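PDB 4W87: xyloglucan-specific endo-beta-1,4-glucanase from Uncultured bacterium, which hydrolyses internal beta-1,4-glucosidic bonds in the backbone of the plant polysaccharide xyloglucan, probably by the double-displacement mechanism of glycoside hydrolase family 5. Local coordinates for residues Y198-D203 with A219-T224. The protein carries 1 engineered substitution. Residues are numbered along the deposited sequence; the frame is centred on the assembly and turned at random.
Sequences YGHNSD and AVALHT. With XYS (alpha-D-xylopyranose), chain C.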
loop_
_atom_site.group_PDB
_atom_site.type_symbol
_atom_site.label_atom_id
_atom_site.label_comp_id
_atom_site.label_asym_id
_atom_site.label_seq_id
_atom_site.Cartn_x
_atom_site.Cartn_y
_atom_site.Cartn_z
ATOM N N TYR A 198 -4.014 -1.108 12.399
ATOM C CA TYR A 198 -5.155 -1.926 12.108
ATOM C C TYR A 198 -5.912 -1.308 10.897
ATOM O O TYR A 198 -6.068 -0.088 10.756
ATOM C CB TYR A 198 -6.007 -2.102 13.368
ATOM C CG TYR A 198 -7.181 -2.987 13.180
ATOM C CD1 TYR A 198 -8.285 -2.558 12.436
ATOM C CD2 TYR A 198 -7.189 -4.277 13.668
ATOM C CE1 TYR A 198 -9.375 -3.373 12.254
ATOM C CE2 TYR A 198 -8.267 -5.104 13.475
ATOM C CZ TYR A 198 -9.356 -4.652 12.768
ATOM O OH TYR A 198 -10.446 -5.511 12.549
ATOM N N GLY A 199 -6.246 -2.129 9.936
ATOM C CA GLY A 199 -6.869 -1.585 8.695
ATOM C C GLY A 199 -6.164 -0.486 7.944
ATOM O O GLY A 199 -6.728 0.075 7.024
ATOM N N HIS A 200 -4.908 -0.216 8.281
ATOM C CA HIS A 200 -4.230 1.005 7.803
ATOM C C HIS A 200 -5.038 2.269 8.189
ATOM O O HIS A 200 -4.968 3.272 7.514
ATOM C CB HIS A 200 -4.018 0.999 6.292
ATOM C CG HIS A 200 -2.774 0.326 5.840
ATOM N ND1 HIS A 200 -2.578 -1.038 5.970
ATOM C CD2 HIS A 200 -1.663 0.809 5.239
ATOM C CE1 HIS A 200 -1.402 -1.361 5.461
ATOM N NE2 HIS A 200 -0.826 -0.260 5.014
ATOM N N ASN A 201 -5.781 2.205 9.289
ATOM C CA ASN A 201 -6.604 3.321 9.721
ATOM C C ASN A 201 -5.763 4.347 10.486
ATOM O O ASN A 201 -4.750 3.974 11.163
ATOM C CB ASN A 201 -7.742 2.780 10.612
ATOM C CG ASN A 201 -8.593 3.889 11.255
ATOM O OD1 ASN A 201 -8.359 4.327 12.362
ATOM N ND2 ASN A 201 -9.545 4.344 10.535
ATOM N N SER A 202 -6.190 5.617 10.423
ATOM C CA SER A 202 -5.412 6.720 10.997
ATOM C C SER A 202 -6.131 7.594 12.012
ATOM O O SER A 202 -5.649 8.680 12.319
ATOM C CB SER A 202 -4.801 7.604 9.898
ATOM O OG SER A 202 -5.749 8.461 9.318
ATOM N N ASP A 203 -7.218 7.068 12.567
ATOM C CA ASP A 203 -7.918 7.659 13.697
ATOM C C ASP A 203 -7.039 7.611 14.950
ATOM O O ASP A 203 -6.285 6.657 15.178
ATOM C CB ASP A 203 -9.239 6.912 13.981
ATOM C CG ASP A 203 -10.213 6.918 12.782
ATOM O OD1 ASP A 203 -10.055 7.746 11.863
ATOM O OD2 ASP A 203 -11.188 6.112 12.786
ATOM N N ALA A 219 9.114 2.333 8.378
ATOM C CA ALA A 219 8.176 3.420 8.229
ATOM C C ALA A 219 6.780 2.915 8.550
ATOM O O ALA A 219 6.517 1.681 8.571
ATOM C CB ALA A 219 8.242 3.996 6.819
ATOM N N VAL A 220 5.898 3.865 8.860
ATOM C CA VAL A 220 4.513 3.510 9.171
ATOM C C VAL A 220 3.604 3.855 8.007
ATOM O O VAL A 220 3.564 5.013 7.537
ATOM C CB VAL A 220 4.001 4.249 10.386
ATOM C CG1 VAL A 220 2.527 3.926 10.637
ATOM C CG2 VAL A 220 4.812 3.855 11.601
ATOM N N ALA A 221 2.827 2.880 7.591
ATOM C CA ALA A 221 1.950 3.098 6.465
ATOM C C ALA A 221 0.521 3.320 6.919
ATOM O O ALA A 221 0.044 2.751 7.890
ATOM C CB ALA A 221 1.990 1.968 5.491
ATOM N N LEU A 222 -0.118 4.183 6.184
ATOM C CA LEU A 222 -1.534 4.480 6.327
ATOM C C LEU A 222 -2.202 4.583 4.966
ATOM O O LEU A 222 -1.533 4.946 3.984
ATOM C CB LEU A 222 -1.611 5.839 6.984
ATOM C CG LEU A 222 -1.012 5.870 8.417
ATOM C CD1 LEU A 222 -0.994 7.303 8.832
ATOM C CD2 LEU A 222 -1.758 5.039 9.429
ATOM N N HIS A 223 -3.502 4.296 4.928
ATOM C CA HIS A 223 -4.385 4.613 3.792
ATOM C C HIS A 223 -5.440 5.655 4.134
ATOM O O HIS A 223 -6.215 5.506 5.078
ATOM C CB HIS A 223 -5.143 3.381 3.336
ATOM C CG HIS A 223 -4.251 2.295 2.846
ATOM N ND1 HIS A 223 -4.706 1.011 2.582
ATOM C CD2 HIS A 223 -2.921 2.293 2.587
ATOM C CE1 HIS A 223 -3.688 0.266 2.187
ATOM N NE2 HIS A 223 -2.593 1.022 2.178
ATOM N N THR A 224 -5.530 6.674 3.306
ATOM C CA THR A 224 -6.388 7.779 3.590
ATOM C C THR A 224 -7.039 8.181 2.312
ATOM O O THR A 224 -6.411 8.787 1.414
ATOM C CB THR A 224 -5.522 8.935 4.022
ATOM O OG1 THR A 224 -4.422 8.955 3.121
ATOM C CG2 THR A 224 -5.000 8.709 5.421
HETATM C C1 XYS C . -8.781 2.409 4.927
HETATM C C2 XYS C . -9.040 2.339 6.464
HETATM C C3 XYS C . -10.297 3.137 6.792
HETATM C C4 XYS C . -10.212 4.588 6.277
HETATM C C5 XYS C . -9.843 4.662 4.804
HETATM O O2 XYS C . -9.237 1.044 7.123
HETATM O O3 XYS C . -10.489 2.993 8.204
HETATM O O4 XYS C . -11.464 5.249 6.350
HETATM O O5 XYS C . -8.727 3.799 4.552
#
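H200 and H223 stack offset, centroids 3.9 Å apart and planes inclined by 27°, with H200 CD2 over one H223 face, 3.2 Å from H223 NE2. With CG anti to the carbonyl carbon (chi1 -86°), the H200 ring lies against H223; H200 CB lies over the same ring as a CH-pi contact. A backbone hydrogen bond from H223 N to H200 O (3.1 Å) ties the loop after strand 193-196 to the next barrel strand, 218-223. A221 CB approaches the H200 ring obliquely, 3.6 Å from NE2. Packing is looser toward helix 246-261, where S202 CB touches the L222 methyls at 4.0 Å. On the sugar side the contact is polar: the O2 hydroxyl of alpha-D-xylopyranose donates a hydrogen bond to G199 O (2.7 Å), and N201 ND2 donates to its O3, while N201 OD1 is hydrogen-bonded to T206 OG1. Outside the pair, H200 NE2 is hydrogen-bonded to E145, H223 ND1 to E149 and H223 NE2 to T270. An alanine in place of H223 would probably strip the H200 ring of its stacking partner and leave E149 without this bond. Stack and backbone bond join loop to TIM-barrel strand, while E145 and E149 hold one imidazole each, consistent with a preorganised sugar site.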